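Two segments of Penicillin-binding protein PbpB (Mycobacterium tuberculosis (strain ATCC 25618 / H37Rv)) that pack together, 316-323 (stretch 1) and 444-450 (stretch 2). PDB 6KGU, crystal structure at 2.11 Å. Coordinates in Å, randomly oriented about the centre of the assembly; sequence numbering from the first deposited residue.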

# COMPACT_ATOMS: atom_id res chain seq x y z
N THR A 316 7.80 26.56 -5.45
CA THR A 316 6.48 26.69 -4.86
C THR A 316 6.26 25.57 -3.85
O THR A 316 7.01 24.60 -3.79
CB THR A 316 5.38 26.64 -5.92
OG1 THR A 316 5.46 25.39 -6.61
CG2 THR A 316 5.51 27.81 -6.91
N THR A 317 5.20 25.72 -3.05
CA THR A 317 4.77 24.62 -2.20
C THR A 317 4.53 23.36 -3.04
O THR A 317 4.98 22.27 -2.69
CB THR A 317 3.52 25.05 -1.44
OG1 THR A 317 3.88 26.08 -0.51
CG2 THR A 317 2.89 23.89 -0.70
N THR A 318 3.84 23.52 -4.17
CA THR A 318 3.68 22.41 -5.11
C THR A 318 5.03 21.80 -5.49
O THR A 318 5.22 20.58 -5.41
CB THR A 318 2.92 22.90 -6.34
OG1 THR A 318 1.56 23.16 -5.96
CG2 THR A 318 2.93 21.86 -7.47
N GLY A 319 6.00 22.65 -5.84
CA GLY A 319 7.31 22.16 -6.21
C GLY A 319 8.07 21.47 -5.09
O GLY A 319 8.88 20.58 -5.34
N VAL A 320 7.84 21.89 -3.84
CA VAL A 320 8.51 21.24 -2.72
C VAL A 320 8.17 19.76 -2.69
O VAL A 320 9.04 18.90 -2.53
CB VAL A 320 8.13 21.93 -1.39
CG1 VAL A 320 8.41 20.98 -0.21
CG2 VAL A 320 8.90 23.23 -1.24
N PHE A 321 6.89 19.44 -2.85
CA PHE A 321 6.49 18.04 -2.90
C PHE A 321 6.72 17.41 -4.28
O PHE A 321 7.09 16.24 -4.36
CB PHE A 321 5.04 17.94 -2.44
CG PHE A 321 4.86 18.47 -1.04
CD1 PHE A 321 5.42 17.79 0.04
CD2 PHE A 321 4.21 19.67 -0.80
CE1 PHE A 321 5.29 18.27 1.36
CE2 PHE A 321 4.07 20.16 0.50
CZ PHE A 321 4.62 19.45 1.58
N GLY A 322 6.60 18.20 -5.35
CA GLY A 322 6.85 17.66 -6.68
C GLY A 322 8.30 17.28 -6.91
O GLY A 322 8.60 16.28 -7.56
N LYS A 323 9.24 18.08 -6.37
CA LYS A 323 10.67 17.80 -6.48
C LYS A 323 11.21 17.06 -5.27
O LYS A 323 12.35 16.58 -5.32
CB LYS A 323 11.47 19.10 -6.66
CG LYS A 323 11.22 19.77 -8.03
CD LYS A 323 12.29 20.79 -8.40
CE LYS A 323 11.91 21.53 -9.70
NZ LYS A 323 11.87 20.62 -10.89
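Stretch 2 444-450: QMLRAVV

How does the backbone of stretch 2 run against that of stretch 1? Gln444 and Met445 belong to a helix that begins earlier in the chain, and the residues from Leu446 to Val449 keep helical phi and psi values while the hydrogen bonding changes. Ala448 N reaches back three residues to Met445 O at 2.9 Å, and Arg447 N likewise to Gln444 O at 3.0 Å, so the chain goes on coiling with bonds that span three residues. It runs in the same general sense as the helix of stretch 1: Met445 lies nearest Thr318, CA to CA 5.4 Å, and four residues further along both segments Val449 lies nearest Gly322, CA to CA 4.2 Å. The backbones are closer at the second of these pairs than at the first.

What does Met445, which covers the most surface in stretch 2, sit against? Its CA-to-CB bond points toward stretch 1, and its side chain lies along three residues there. Met445 CG is 3.3 Å from Thr318 OG1, a close van der Waals approach. Further out, Met445 SD lies 3.9 Å from Thr317 CG2 and 4.4 Å from Phe321 CD2, meeting the aromatic ring obliquely. Thr317 and Phe321 are one helical turn apart, which lets a single sulfur touch both.

How does Thr318, the most covered residue of stretch 1, serve two neighbours? Its chi1 of -70° (m) places OG1 by Met445 and CG2 by Ala448, where Thr318 CG2 is 3.5 Å from Ala448 CB. The Thr318 hydroxyl is hydrogen-bonded elsewhere in the structure; no hydrogen bond crosses between the stretches, and their contact rests on packing.

Where does Phe321 meet stretch 2 beyond the sulfur? Its CA-to-CB bond points toward that segment, and Phe321 CB lies 4.4 Å from Leu446 CD2. The CA-to-CB bond of Leu446 points away, but the end of its side chain comes nearer and makes this apolar contact. The backbone takes part as well, with Phe321 O 3.5 Å from Val449 CG2.

Why can the chains approach so closely at Gly322? The residue has no side chain, and its bare CA lies 3.7 Å from Val449 CG2 and 4.2 Å from Ala448 CB. An ideally placed CB on Gly322 would fall 3.1 Å from Ala448 CB, a tight fit, so the glycine leaves room for the alanine methyl beside the helix.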

# COMPACT_ATOMS: atom_id res chain seq x y z
N GLN A 444 -4.40 17.52 -6.36
CA GLN A 444 -3.95 18.32 -7.49
C GLN A 444 -2.46 18.62 -7.40
O GLN A 444 -1.74 18.52 -8.39
CB GLN A 444 -4.77 19.62 -7.57
CG GLN A 444 -6.18 19.41 -8.09
CD GLN A 444 -6.21 18.85 -9.52
OE1 GLN A 444 -5.44 19.26 -10.38
NE2 GLN A 444 -7.09 17.91 -9.75
N MET A 445 -1.99 18.99 -6.20
CA MET A 445 -0.56 19.25 -5.99
C MET A 445 0.28 18.05 -6.39
O MET A 445 1.32 18.20 -7.05
CB MET A 445 -0.28 19.59 -4.52
CG MET A 445 -0.23 21.06 -4.20
SD MET A 445 0.66 21.40 -2.66
CE MET A 445 -0.24 20.37 -1.50
N LEU A 446 -0.11 16.85 -5.97
CA LEU A 446 0.70 15.67 -6.24
C LEU A 446 0.66 15.26 -7.72
O LEU A 446 1.39 14.35 -8.11
CB LEU A 446 0.26 14.51 -5.34
CG LEU A 446 0.51 14.71 -3.83
CD1 LEU A 446 0.03 13.51 -3.02
CD2 LEU A 446 1.99 15.00 -3.56
N ARG A 447 -0.15 15.93 -8.54
CA ARG A 447 0.01 15.80 -9.99
C ARG A 447 1.37 16.30 -10.45
O ARG A 447 1.89 15.84 -11.47
CB ARG A 447 -1.10 16.57 -10.74
CG ARG A 447 -2.49 15.96 -10.62
CD ARG A 447 -3.53 16.86 -11.31
NE ARG A 447 -3.30 16.99 -12.75
CZ ARG A 447 -3.90 17.88 -13.54
NH1 ARG A 447 -4.79 18.75 -13.04
NH2 ARG A 447 -3.62 17.91 -14.82
N ALA A 448 1.96 17.24 -9.71
CA ALA A 448 3.26 17.77 -10.10
C ALA A 448 4.35 16.70 -10.08
O ALA A 448 5.32 16.78 -10.84
CB ALA A 448 3.65 18.92 -9.16
N VAL A 449 4.20 15.68 -9.22
CA VAL A 449 5.21 14.64 -9.12
C VAL A 449 5.36 13.89 -10.43
O VAL A 449 6.47 13.49 -10.81
CB VAL A 449 4.85 13.69 -7.95
CG1 VAL A 449 5.65 12.38 -8.04
CG2 VAL A 449 5.08 14.40 -6.60
N VAL A 450 4.27 13.70 -11.17
CA VAL A 450 4.32 12.93 -12.41
C VAL A 450 4.40 13.83 -13.64
O VAL A 450 4.32 13.34 -14.77
CB VAL A 450 3.14 11.96 -12.53
CG1 VAL A 450 3.07 11.06 -11.30
CG2 VAL A 450 1.83 12.73 -12.71